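Local coordinates for protein minor fimbrium tip subunit Mfa3 (Porphyromonas gingivalis ATCC 33277, PDB 5NF4) that forms part of the tip of the minor fimbriae, filaments that mediate biofilm formation and adhesion to host cells and other oral bacteria, at residues A[112-117]-A[133-138]; A[147-150]-A[156-159]; A[199-204]-A[276-281]; A[228-233]-A[260-265]; A[298-301]-A[306-309]. One frame throughout, in Å; residues are numbered along the deposited sequence.

How the interactions relate
Interactions 1, 2 and 3 are buried, interaction 5 is partly buried and interaction 4 lies at the surface. Interactions 1 and 3 both rest on a phenylalanine of a strand, covered on one face by a methionine of a helix in the first and by a valine of a facing strand in the second; their centres are about 35 Å apart, on opposite sides of the chain's centre. Interaction 2 adds a histidine hydrogen bond inside a single connection. Interaction 5 is proline on phenylalanine, whereas interaction 4 is a salt bridge. Trp-264 of 260-265 touches both Phe-277 of interaction 3 and the helix end of interaction 5.

Interaction 1 of 5, residues A[112-117]-A[133-138]; sequences DFFFVA and SDMNHF. With FMT (formic acid), chain C.
Phe-114 and Met-135 form the heart of a helix-on-sheet packing, in which helix 132-140 lies across one face of the sheet that contains strand 109-117. The axes of the two short segments come within 10.7 Å at an angle of 37°, and side chains bridge the gap. The main interaction is a CH-pi contact: Met-135 CG sits over the centre of the Phe-114 ring, 3.3 Å from its centroid. With CG anti to the backbone N (chi1 -179°), the methionine reaches down from the helix and then bends, so that its sulfur passes obliquely over the same ring in a Met-aromatic contact. A flexible, unbranched thioether suits this place because it can fold along a flat ring. Apolar packing continues at the tip of the methionine, where Met-135 CE lies 4.5 Å from Val-116 CG2, a looser contact. Leu-75 and Phe-77 of neighbouring strand 71-78 also touch the methionine, while Met-164 of strand 161-170 touches Phe-114. Strand alternation puts Phe-115 on the other side, away from the helix. On the outer side of the helix, His-137 ND1 donates a nearly straight hydrogen bond to O2 of a formic acid molecule, probably from the crystallisation liquor. The remaining contact is polar against aromatic: the amide plane of Asn-136 stands 70° from the Phe-114 ring, and its OD1 meets the ring edge 3.5 Å from Phe-114 CE2.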
# COMPACT_ATOMS: atom_id res chain seq x y z
N ASP A 112 11.64 -12.81 15.14
CA ASP A 112 11.13 -11.77 14.26
C ASP A 112 10.78 -12.38 12.89
O ASP A 112 11.64 -13.00 12.27
CB ASP A 112 12.17 -10.67 14.08
CG ASP A 112 12.38 -9.81 15.32
OD1 ASP A 112 11.88 -10.07 16.43
OD2 ASP A 112 13.06 -8.78 15.14
N PHE A 113 9.54 -12.23 12.44
CA PHE A 113 9.04 -12.85 11.21
C PHE A 113 8.90 -11.74 10.16
O PHE A 113 8.29 -10.72 10.45
CB PHE A 113 7.69 -13.49 11.39
CG PHE A 113 7.71 -14.76 12.21
CD1 PHE A 113 7.92 -14.74 13.59
CD2 PHE A 113 7.46 -15.97 11.60
CE1 PHE A 113 7.91 -15.92 14.31
CE2 PHE A 113 7.45 -17.14 12.31
CZ PHE A 113 7.67 -17.11 13.66
N PHE A 114 9.41 -11.99 8.97
CA PHE A 114 9.29 -11.04 7.86
C PHE A 114 8.61 -11.75 6.71
O PHE A 114 9.03 -12.82 6.31
CB PHE A 114 10.65 -10.50 7.39
CG PHE A 114 11.37 -9.70 8.42
CD1 PHE A 114 12.03 -10.35 9.47
CD2 PHE A 114 11.42 -8.31 8.35
CE1 PHE A 114 12.72 -9.62 10.42
CE2 PHE A 114 12.12 -7.58 9.30
CZ PHE A 114 12.76 -8.25 10.37
N PHE A 115 7.59 -11.10 6.14
CA PHE A 115 6.85 -11.63 5.02
C PHE A 115 6.90 -10.61 3.89
O PHE A 115 6.58 -9.44 4.09
CB PHE A 115 5.39 -11.93 5.38
CG PHE A 115 5.23 -13.05 6.37
CD1 PHE A 115 5.26 -12.80 7.73
CD2 PHE A 115 5.07 -14.34 5.92
CE1 PHE A 115 5.10 -13.83 8.64
CE2 PHE A 115 4.91 -15.40 6.82
CZ PHE A 115 4.93 -15.14 8.18
N VAL A 116 7.30 -11.08 2.71
CA VAL A 116 7.45 -10.22 1.52
C VAL A 116 6.78 -10.94 0.34
O VAL A 116 7.15 -12.05 0.01
CB VAL A 116 8.95 -9.95 1.21
CG1 VAL A 116 9.09 -9.12 -0.04
CG2 VAL A 116 9.58 -9.18 2.38
N ALA A 117 5.83 -10.27 -0.33
CA ALA A 117 5.09 -10.88 -1.40
C ALA A 117 5.25 -10.10 -2.70
O ALA A 117 5.41 -8.88 -2.65
CB ALA A 117 3.61 -10.98 -1.06
N SER A 133 19.98 -7.83 10.42
CA SER A 133 20.44 -6.51 9.98
C SER A 133 20.25 -6.35 8.47
O SER A 133 19.71 -5.32 7.99
CB SER A 133 21.92 -6.30 10.37
OG SER A 133 22.41 -5.10 9.79
N ASP A 134 20.65 -7.39 7.72
CA ASP A 134 20.42 -7.41 6.28
C ASP A 134 18.94 -7.34 5.96
O ASP A 134 18.52 -6.70 5.01
CB ASP A 134 20.99 -8.67 5.63
CG ASP A 134 22.50 -8.75 5.72
OD1 ASP A 134 23.17 -7.71 5.84
OD2 ASP A 134 23.03 -9.88 5.69
N MET A 135 18.16 -8.07 6.74
CA MET A 135 16.73 -8.17 6.50
C MET A 135 16.07 -6.80 6.65
O MET A 135 15.27 -6.36 5.80
CB MET A 135 16.08 -9.19 7.46
CG MET A 135 14.56 -9.36 7.23
SD MET A 135 14.17 -10.35 5.83
CE MET A 135 13.37 -9.15 4.75
N ASN A 136 16.40 -6.11 7.73
CA ASN A 136 15.88 -4.76 7.91
C ASN A 136 16.35 -3.77 6.82
O ASN A 136 15.55 -2.95 6.37
CB ASN A 136 16.22 -4.23 9.28
CG ASN A 136 15.29 -4.83 10.35
OD1 ASN A 136 14.07 -4.82 10.19
ND2 ASN A 136 15.87 -5.38 11.40
N HIS A 137 17.61 -3.86 6.41
CA HIS A 137 18.07 -3.02 5.28
C HIS A 137 17.23 -3.31 4.05
O HIS A 137 16.82 -2.36 3.33
CB HIS A 137 19.57 -3.25 5.00
CG HIS A 137 20.49 -2.58 5.98
ND1 HIS A 137 20.35 -1.28 6.41
CD2 HIS A 137 21.61 -3.05 6.60
CE1 HIS A 137 21.33 -0.99 7.26
NE2 HIS A 137 22.10 -2.05 7.39
N PHE A 138 16.96 -4.58 3.77
CA PHE A 138 16.19 -4.97 2.60
C PHE A 138 14.78 -4.39 2.68
O PHE A 138 14.27 -3.85 1.68
CB PHE A 138 16.13 -6.51 2.48
CG PHE A 138 15.43 -7.01 1.23
CD1 PHE A 138 14.04 -7.15 1.20
CD2 PHE A 138 16.16 -7.31 0.09
CE1 PHE A 138 13.41 -7.63 0.05
CE2 PHE A 138 15.54 -7.75 -1.07
CZ PHE A 138 14.17 -7.91 -1.10
C FMT C . 18.21 2.06 5.23
O1 FMT C . 18.96 2.77 4.57
O2 FMT C . 18.53 0.90 5.48

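Interaction 2 of 5, residues A[147-150]-A[156-159]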
# COMPACT_ATOMS: atom_id res chain seq x y z
N PRO A 147 5.73 0.61 -13.51
CA PRO A 147 4.81 1.55 -14.18
C PRO A 147 3.34 1.07 -14.28
O PRO A 147 2.40 1.87 -14.17
CB PRO A 147 5.42 1.69 -15.58
CG PRO A 147 6.90 1.49 -15.34
CD PRO A 147 6.96 0.38 -14.30
N ILE A 148 3.15 -0.22 -14.51
CA ILE A 148 1.78 -0.70 -14.68
C ILE A 148 1.00 -0.62 -13.35
O ILE A 148 -0.23 -0.49 -13.37
CB ILE A 148 1.77 -2.14 -15.25
CG1 ILE A 148 0.37 -2.47 -15.80
CG2 ILE A 148 2.13 -3.18 -14.24
CD1 ILE A 148 -0.09 -1.58 -16.94
N HIS A 149 1.69 -0.63 -12.22
CA HIS A 149 1.00 -0.65 -10.93
C HIS A 149 0.37 0.67 -10.51
O HIS A 149 -0.41 0.69 -9.57
CB HIS A 149 1.94 -1.15 -9.82
CG HIS A 149 2.15 -2.63 -9.89
ND1 HIS A 149 3.26 -3.27 -9.38
CD2 HIS A 149 1.39 -3.59 -10.47
CE1 HIS A 149 3.15 -4.57 -9.61
NE2 HIS A 149 2.02 -4.79 -10.27
N TYR A 150 0.65 1.77 -11.22
CA TYR A 150 -0.13 2.98 -10.97
C TYR A 150 -1.53 2.85 -11.59
O TYR A 150 -2.44 3.68 -11.34
CB TYR A 150 0.60 4.22 -11.53
CG TYR A 150 1.92 4.55 -10.87
CD1 TYR A 150 1.99 5.36 -9.75
CD2 TYR A 150 3.12 4.06 -11.38
CE1 TYR A 150 3.21 5.64 -9.14
CE2 TYR A 150 4.33 4.35 -10.77
CZ TYR A 150 4.36 5.15 -9.67
OH TYR A 150 5.57 5.42 -9.07
N ASN A 156 -0.51 -11.68 -13.86
CA ASN A 156 0.79 -12.25 -13.48
C ASN A 156 1.72 -11.30 -12.73
O ASN A 156 2.86 -11.65 -12.41
CB ASN A 156 1.50 -12.75 -14.73
CG ASN A 156 0.66 -13.74 -15.51
OD1 ASN A 156 -0.02 -14.59 -14.92
ND2 ASN A 156 0.66 -13.61 -16.83
N ASN A 157 1.25 -10.09 -12.44
CA ASN A 157 2.09 -9.11 -11.77
C ASN A 157 1.33 -8.41 -10.66
O ASN A 157 0.63 -7.43 -10.91
CB ASN A 157 2.60 -8.10 -12.81
CG ASN A 157 3.64 -7.16 -12.26
OD1 ASN A 157 4.00 -7.22 -11.09
ND2 ASN A 157 4.14 -6.27 -13.12
N GLY A 158 1.43 -8.94 -9.45
CA GLY A 158 0.67 -8.41 -8.33
C GLY A 158 1.39 -7.27 -7.66
O GLY A 158 2.60 -7.06 -7.87
N PHE A 159 0.66 -6.56 -6.80
CA PHE A 159 1.23 -5.47 -6.00
C PHE A 159 2.20 -6.02 -4.97
O PHE A 159 1.88 -7.01 -4.32
CB PHE A 159 0.13 -4.70 -5.24
CG PHE A 159 -0.81 -3.94 -6.10
CD1 PHE A 159 -0.35 -3.02 -7.03
CD2 PHE A 159 -2.17 -4.08 -5.91
CE1 PHE A 159 -1.25 -2.30 -7.81
CE2 PHE A 159 -3.06 -3.38 -6.67
CZ PHE A 159 -2.60 -2.48 -7.63
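Asn-157 and His-149 join the two ends of a turn-rich connection between strands 143-144 and 161-170, in which a short 3-10 segment, 147-150, is packed against the irregular chain of 156-159. Asn-157 meets the histidine first. Its backbone O accepts a hydrogen bond of 3.1 Å from His-149 NE2, with an N-H...O angle of 166°. The acceptor lies close to the imidazole plane, as the N-H demands, yet the nitrogen stands well above the carbonyl plane, 65° out of it. The asparagine side chain crosses the same end of the imidazole, OD1 coming 3.2 Å from His-149 CE1, while its ND2 is bonded to Asp-146 just before the 3-10 segment. That same ND2 lies against Ile-148 CG2, an apolar branch beside the amide. Gly-158 follows with backbone alone: its O is 3.1 Å from His-149 CE1, a polarised carbon that suits such a neighbour. Histidine serves here because one flat ring offers an N-H at its edge and an aromatic face. That face is taken by Phe-159, in an edge-to-face pair with centroids 5.2 Å apart and planes at 60°. Its CG lies beside its own backbone N, which carries the phenyl ring over toward the imidazole, where one edge meets the face; Tyr-252 meets the same phenyl ring from strand 248-254. The phenylalanine edge also passes the 3-10 backbone, with Phe-159 CE1 3.6 Å from His-149 O.

Interaction 3 of 5, residues A[199-204]-A[276-281]; sequences LDVNIV and NFFRLT
Val-201 and Phe-278 meet in a purely apolar contact where strand 180-205 faces strand 277-282 across the interior instead of pairing with it, consistent with two sheet layers packed face to face. The separation says as much: the closest alpha carbons, Leu-199 CA and Phe-278 CA, are 9.3 Å apart, too far for backbone bonding, and the side chains fill the gap. Val-201 and Phe-278 reach inward from opposite directions. The methyl CG2 of the valine stands over the centre of the phenyl ring, 4.1 Å from its centroid and 8° off the ring normal, a CH-pi contact made squarely on the face. Phe-278 adopts a chi1 of 62°, which places CG between the backbone N and the carbonyl carbon and sends the ring into the interior. A compact beta-branched residue suits a strand and presents a methyl to the ring without a long chain to fold. Leu-199 adds CD1, 4.2 Å from Phe-278 CD2 and oblique to the ring. In the next inward position along its strand, Leu-280 brings CD2 to the edge of the Phe-278 ring.

Asp-200 and Asn-202 turn to the other face of strand 180-205. There Asn-202 ND2 donates to Asp-200 OD1 over 2.9 Å, and Asp-200 is also held by His-325 and Gln-248. Strand 180-205 is flanked by strands 248-254 and 324-332, while 277-282 runs between 210-216 and 287-291; Ile-330 touches both Val-201 and Phe-278, and Tyr-328 meets the Phe-278 ring edge-to-face.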
# COMPACT_ATOMS: atom_id res chain seq x y z
N LEU A 199 -6.80 4.72 -5.22
CA LEU A 199 -7.52 5.95 -5.46
C LEU A 199 -8.73 5.62 -6.31
O LEU A 199 -8.61 4.99 -7.35
CB LEU A 199 -6.64 6.97 -6.17
CG LEU A 199 -7.32 8.27 -6.62
CD1 LEU A 199 -7.80 9.10 -5.41
CD2 LEU A 199 -6.38 9.08 -7.47
N ASP A 200 -9.90 6.03 -5.83
CA ASP A 200 -11.17 5.56 -6.32
C ASP A 200 -12.06 6.77 -6.58
O ASP A 200 -12.61 7.33 -5.64
CB ASP A 200 -11.78 4.62 -5.26
CG ASP A 200 -12.96 3.84 -5.74
OD1 ASP A 200 -13.63 4.25 -6.72
OD2 ASP A 200 -13.24 2.78 -5.11
N VAL A 201 -12.16 7.21 -7.83
CA VAL A 201 -12.92 8.42 -8.18
C VAL A 201 -14.20 8.09 -8.95
O VAL A 201 -14.19 7.48 -10.02
CB VAL A 201 -12.02 9.39 -8.99
CG1 VAL A 201 -12.79 10.63 -9.38
CG2 VAL A 201 -10.79 9.78 -8.18
N ASN A 202 -15.32 8.51 -8.37
CA ASN A 202 -16.63 8.19 -8.88
C ASN A 202 -17.41 9.43 -9.28
O ASN A 202 -17.62 10.33 -8.46
CB ASN A 202 -17.40 7.40 -7.83
CG ASN A 202 -16.70 6.08 -7.46
OD1 ASN A 202 -16.98 5.03 -8.05
ND2 ASN A 202 -15.78 6.15 -6.53
N ILE A 203 -17.81 9.50 -10.54
CA ILE A 203 -18.58 10.65 -11.03
C ILE A 203 -20.05 10.32 -10.90
O ILE A 203 -20.65 9.67 -11.77
CB ILE A 203 -18.21 11.01 -12.50
CG1 ILE A 203 -16.70 11.01 -12.70
CG2 ILE A 203 -18.85 12.33 -12.90
CD1 ILE A 203 -15.90 11.82 -11.70
N VAL A 204 -20.64 10.80 -9.82
CA VAL A 204 -22.05 10.52 -9.55
C VAL A 204 -23.00 11.32 -10.47
O VAL A 204 -24.12 10.92 -10.73
CB VAL A 204 -22.35 10.80 -8.07
CG1 VAL A 204 -21.46 9.94 -7.19
CG2 VAL A 204 -22.09 12.23 -7.74
N ASN A 276 0.05 14.59 -3.09
CA ASN A 276 -0.65 13.91 -4.17
C ASN A 276 -1.97 14.59 -4.47
O ASN A 276 -2.70 14.98 -3.56
CB ASN A 276 -0.93 12.45 -3.80
CG ASN A 276 0.31 11.60 -3.70
OD1 ASN A 276 1.41 12.04 -3.27
ND2 ASN A 276 0.16 10.38 -4.10
N PHE A 277 -2.30 14.77 -5.75
CA PHE A 277 -3.61 15.30 -6.08
C PHE A 277 -4.07 14.70 -7.38
O PHE A 277 -3.25 14.20 -8.15
CB PHE A 277 -3.59 16.84 -6.17
CG PHE A 277 -2.75 17.38 -7.31
CD1 PHE A 277 -1.37 17.54 -7.17
CD2 PHE A 277 -3.34 17.81 -8.51
CE1 PHE A 277 -0.59 18.08 -8.21
CE2 PHE A 277 -2.58 18.33 -9.52
CZ PHE A 277 -1.21 18.49 -9.37
N PHE A 278 -5.38 14.75 -7.63
CA PHE A 278 -5.86 14.37 -8.94
C PHE A 278 -6.45 15.60 -9.61
O PHE A 278 -6.98 16.51 -8.97
CB PHE A 278 -6.84 13.18 -8.91
CG PHE A 278 -8.12 13.39 -8.15
CD1 PHE A 278 -9.27 13.80 -8.79
CD2 PHE A 278 -8.21 13.06 -6.80
CE1 PHE A 278 -10.48 13.94 -8.10
CE2 PHE A 278 -9.42 13.20 -6.11
CZ PHE A 278 -10.55 13.63 -6.76
N ARG A 279 -6.22 15.63 -10.91
CA ARG A 279 -6.65 16.72 -11.77
C ARG A 279 -7.78 16.29 -12.68
O ARG A 279 -7.63 15.35 -13.46
CB ARG A 279 -5.45 17.19 -12.57
CG ARG A 279 -5.80 18.14 -13.69
CD ARG A 279 -4.54 18.71 -14.30
NE ARG A 279 -3.88 19.64 -13.39
CZ ARG A 279 -2.56 19.76 -13.24
NH1 ARG A 279 -1.73 18.98 -13.92
NH2 ARG A 279 -2.08 20.66 -12.39
N LEU A 280 -8.92 16.98 -12.58
CA LEU A 280 -10.06 16.72 -13.44
C LEU A 280 -10.08 17.76 -14.50
O LEU A 280 -10.13 18.94 -14.18
CB LEU A 280 -11.37 16.77 -12.68
CG LEU A 280 -11.52 15.92 -11.43
CD1 LEU A 280 -12.78 16.39 -10.75
CD2 LEU A 280 -11.62 14.47 -11.81
N THR A 281 -10.09 17.31 -15.75
CA THR A 281 -10.24 18.20 -16.88
C THR A 281 -11.55 17.95 -17.58
O THR A 281 -11.87 16.80 -17.93
CB THR A 281 -9.10 18.01 -17.88
OG1 THR A 281 -7.87 18.28 -17.20
CG2 THR A 281 -9.23 18.97 -19.05

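Interaction 4 of 5, residues A[228-233]-A[260-265]; sequences QSEPIQ and STKWWG
Glu-230 and Lys-262 approach from opposite directions, each stretched out from a loop that has neither helix nor strand. Beyond CG both chains are extended, and this length lets them span backbones whose nearest alpha carbons, those of Glu-230 and Ser-260, are 10.7 Å apart. At the meeting point Lys-262 NZ lies 2.7 Å from Glu-230 OE1, a salt bridge that is also a hydrogen bond. The ammonium group comes in on the syn side of that oxygen, only 16° out of the carboxylate plane. A second, weak hydrogen bond runs from Lys-262 NZ to Glu-230 OE2 at 3.0 Å, making the grip two-pronged but uneven. The stem of the lysine follows its head, with Lys-262 CD 3.4 Å from Glu-230 OE2.

OE2 has another donor, the backbone N of Glu-259, which should help fix the rotation of the carboxylate. Long, flexible charged residues suit this partly exposed place, where their apolar stems can bridge a gap while the charges pair. Together they tie the connection between strands 221-222 and 238-242 to the one between strands 248-254 and 277-282: a surface salt bridge linking two loops.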
# COMPACT_ATOMS: atom_id res chain seq x y z
N GLN A 228 9.29 6.99 6.90
CA GLN A 228 9.39 8.03 7.93
C GLN A 228 9.74 9.40 7.34
O GLN A 228 9.83 10.38 8.08
CB GLN A 228 10.46 7.64 8.96
CG GLN A 228 10.25 6.26 9.63
CD GLN A 228 11.56 5.58 9.95
OE1 GLN A 228 12.12 4.86 9.11
NE2 GLN A 228 12.07 5.81 11.15
N SER A 229 9.98 9.46 6.03
CA SER A 229 10.45 10.67 5.34
C SER A 229 9.61 10.90 4.12
O SER A 229 9.11 9.95 3.54
CB SER A 229 11.92 10.53 4.89
OG SER A 229 12.83 10.61 5.98
N GLU A 230 9.57 12.16 3.68
CA GLU A 230 8.93 12.49 2.42
C GLU A 230 9.61 11.83 1.23
O GLU A 230 10.80 11.50 1.28
CB GLU A 230 8.93 14.00 2.22
CG GLU A 230 8.12 14.80 3.22
CD GLU A 230 7.98 16.25 2.84
OE1 GLU A 230 8.76 16.70 1.96
OE2 GLU A 230 7.08 16.92 3.37
N PRO A 231 8.86 11.67 0.12
CA PRO A 231 9.45 11.12 -1.09
C PRO A 231 10.63 11.97 -1.55
O PRO A 231 10.68 13.18 -1.32
CB PRO A 231 8.29 11.17 -2.11
CG PRO A 231 7.04 11.20 -1.25
CD PRO A 231 7.42 11.95 -0.02
N ILE A 232 11.57 11.33 -2.23
CA ILE A 232 12.68 12.02 -2.87
C ILE A 232 12.44 12.23 -4.36
O ILE A 232 12.92 13.21 -4.94
CB ILE A 232 14.02 11.27 -2.66
CG1 ILE A 232 13.91 9.82 -3.17
CG2 ILE A 232 14.38 11.30 -1.15
CD1 ILE A 232 15.26 9.09 -3.35
N GLN A 233 11.69 11.32 -4.98
CA GLN A 233 11.41 11.36 -6.41
C GLN A 233 9.96 11.08 -6.76
O GLN A 233 9.27 10.36 -6.06
CB GLN A 233 12.33 10.38 -7.15
CG GLN A 233 13.82 10.81 -7.03
CD GLN A 233 14.81 9.81 -7.63
OE1 GLN A 233 14.63 8.59 -7.57
NE2 GLN A 233 15.86 10.36 -8.26
N SER A 260 3.77 17.65 8.24
CA SER A 260 2.54 18.31 8.65
C SER A 260 2.73 19.80 8.88
O SER A 260 1.82 20.49 9.31
CB SER A 260 1.99 17.64 9.92
OG SER A 260 2.91 17.77 10.97
N THR A 261 3.92 20.30 8.56
CA THR A 261 4.18 21.72 8.54
C THR A 261 3.84 22.34 7.17
O THR A 261 3.88 23.55 7.02
CB THR A 261 5.65 22.00 8.81
OG1 THR A 261 6.43 21.17 7.96
CG2 THR A 261 5.99 21.71 10.27
N LYS A 262 3.54 21.49 6.19
CA LYS A 262 3.17 21.90 4.83
C LYS A 262 1.66 21.83 4.58
O LYS A 262 0.95 21.06 5.23
CB LYS A 262 3.88 21.00 3.81
CG LYS A 262 5.39 21.09 3.86
CD LYS A 262 6.07 20.16 2.89
CE LYS A 262 7.58 20.33 3.06
NZ LYS A 262 8.37 19.40 2.25
N TRP A 263 1.18 22.59 3.59
CA TRP A 263 -0.17 22.39 3.10
C TRP A 263 -0.25 22.88 1.66
O TRP A 263 0.72 23.44 1.16
CB TRP A 263 -1.20 23.10 3.98
CG TRP A 263 -1.09 24.58 4.12
CD1 TRP A 263 -1.67 25.53 3.33
CD2 TRP A 263 -0.38 25.30 5.15
NE1 TRP A 263 -1.37 26.79 3.79
CE2 TRP A 263 -0.58 26.68 4.90
CE3 TRP A 263 0.40 24.91 6.24
CZ2 TRP A 263 -0.02 27.67 5.71
CZ3 TRP A 263 0.97 25.91 7.04
CH2 TRP A 263 0.74 27.27 6.77
N TRP A 264 -1.39 22.64 1.03
CA TRP A 264 -1.61 22.97 -0.37
C TRP A 264 -1.29 24.42 -0.60
O TRP A 264 -1.81 25.30 0.07
CB TRP A 264 -3.06 22.66 -0.76
CG TRP A 264 -3.38 22.86 -2.22
CD1 TRP A 264 -4.10 23.89 -2.78
CD2 TRP A 264 -3.01 22.00 -3.29
NE1 TRP A 264 -4.19 23.72 -4.14
CE2 TRP A 264 -3.52 22.56 -4.48
CE3 TRP A 264 -2.28 20.81 -3.36
CZ2 TRP A 264 -3.33 21.96 -5.73
CZ3 TRP A 264 -2.09 20.21 -4.59
CH2 TRP A 264 -2.62 20.78 -5.76
N GLY A 265 -0.40 24.70 -1.55
CA GLY A 265 -0.04 26.07 -1.82
C GLY A 265 1.06 26.56 -0.89
O GLY A 265 1.47 27.71 -1.00

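Interaction 5 of 5, residues A[298-301]-A[306-309]; sequences AIPG and PFAK
The chain runs extended through Ile-299 and Pro-300, turns at Gly-301 with a positive phi of 89°, and returns in the short helix 304-308, bringing Pro-300 CA and Phe-307 CA to 6.7 Å. That turn is a conformation readily open to glycine, which has no CB to press on the preceding carbonyl O. Across this bend, Pro-300 lies on the face of the Phe-307 ring. Its CD sits over the ring centre, 3.6 Å from the centroid and 5° off the normal, a CH-pi contact. The neighbouring CG leans toward the rim, with Pro-300 CG 3.6 Å from Phe-307 CE1. Proline is apt here: its rigid ring presents a compact patch of C-H groups, and those on CD, next to the amide nitrogen, are probably somewhat polarised, which suits a pi face. Phe-307 holds its CG anti to the backbone N (chi1 178°), which throws the ring off the helix toward the incoming chain. Ile-299 packs nearer the helix backbone, its CG2 3.8 Å from Phe-307 CB and oblique to the ring, so the beta-branch covers the base of the aromatic side chain.

Around this pair, His-295 meets the Phe-307 ring edge-to-face and also touches Pro-300, while Ile-293, Leu-312 and Pro-316 add apolar contacts. The contact thus folds the connection that follows strand 287-291 onto helix 304-308, whose last turn is held further by Tyr-318 OH bonded to Ala-308 O.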
# COMPACT_ATOMS: atom_id res chain seq x y z
N ALA A 298 -15.54 13.86 10.61
CA ALA A 298 -16.12 15.00 9.92
C ALA A 298 -15.07 16.01 9.48
O ALA A 298 -14.12 16.29 10.20
CB ALA A 298 -17.15 15.67 10.79
N ILE A 299 -15.28 16.57 8.30
CA ILE A 299 -14.38 17.57 7.77
C ILE A 299 -14.66 18.93 8.39
O ILE A 299 -15.81 19.36 8.43
CB ILE A 299 -14.49 17.64 6.24
CG1 ILE A 299 -13.78 16.44 5.63
CG2 ILE A 299 -13.90 18.94 5.71
CD1 ILE A 299 -14.49 15.87 4.45
N PRO A 300 -13.62 19.61 8.88
CA PRO A 300 -13.81 20.98 9.39
C PRO A 300 -14.48 21.86 8.35
O PRO A 300 -13.93 22.03 7.26
CB PRO A 300 -12.38 21.46 9.67
CG PRO A 300 -11.58 20.25 9.81
CD PRO A 300 -12.19 19.23 8.91
N GLY A 301 -15.64 22.41 8.66
CA GLY A 301 -16.34 23.28 7.74
C GLY A 301 -17.27 22.52 6.81
O GLY A 301 -18.05 23.14 6.10
N PRO A 306 -12.23 23.21 0.42
CA PRO A 306 -11.53 24.28 1.13
C PRO A 306 -10.58 23.74 2.19
O PRO A 306 -9.51 24.29 2.38
CB PRO A 306 -12.67 25.09 1.76
CG PRO A 306 -13.88 24.75 0.94
CD PRO A 306 -13.70 23.36 0.46
N PHE A 307 -10.97 22.67 2.86
CA PHE A 307 -10.11 22.05 3.86
C PHE A 307 -8.87 21.48 3.18
O PHE A 307 -7.72 21.77 3.55
CB PHE A 307 -10.89 20.95 4.58
CG PHE A 307 -10.09 20.19 5.60
CD1 PHE A 307 -9.46 20.86 6.62
CD2 PHE A 307 -10.03 18.82 5.58
CE1 PHE A 307 -8.74 20.17 7.58
CE2 PHE A 307 -9.34 18.14 6.54
CZ PHE A 307 -8.69 18.81 7.53
N ALA A 308 -9.11 20.68 2.16
CA ALA A 308 -8.04 20.01 1.43
C ALA A 308 -7.10 21.00 0.77
O ALA A 308 -5.91 20.73 0.62
CB ALA A 308 -8.62 19.07 0.39
N LYS A 309 -7.64 22.14 0.35
CA LYS A 309 -6.81 23.14 -0.29
C LYS A 309 -6.09 24.07 0.69
O LYS A 309 -5.49 25.07 0.28
CB LYS A 309 -7.66 23.95 -1.28
CG LYS A 309 -7.97 23.13 -2.52
CD LYS A 309 -8.62 24.00 -3.61
CE LYS A 309 -8.30 23.46 -5.01
NZ LYS A 309 -8.65 24.43 -6.08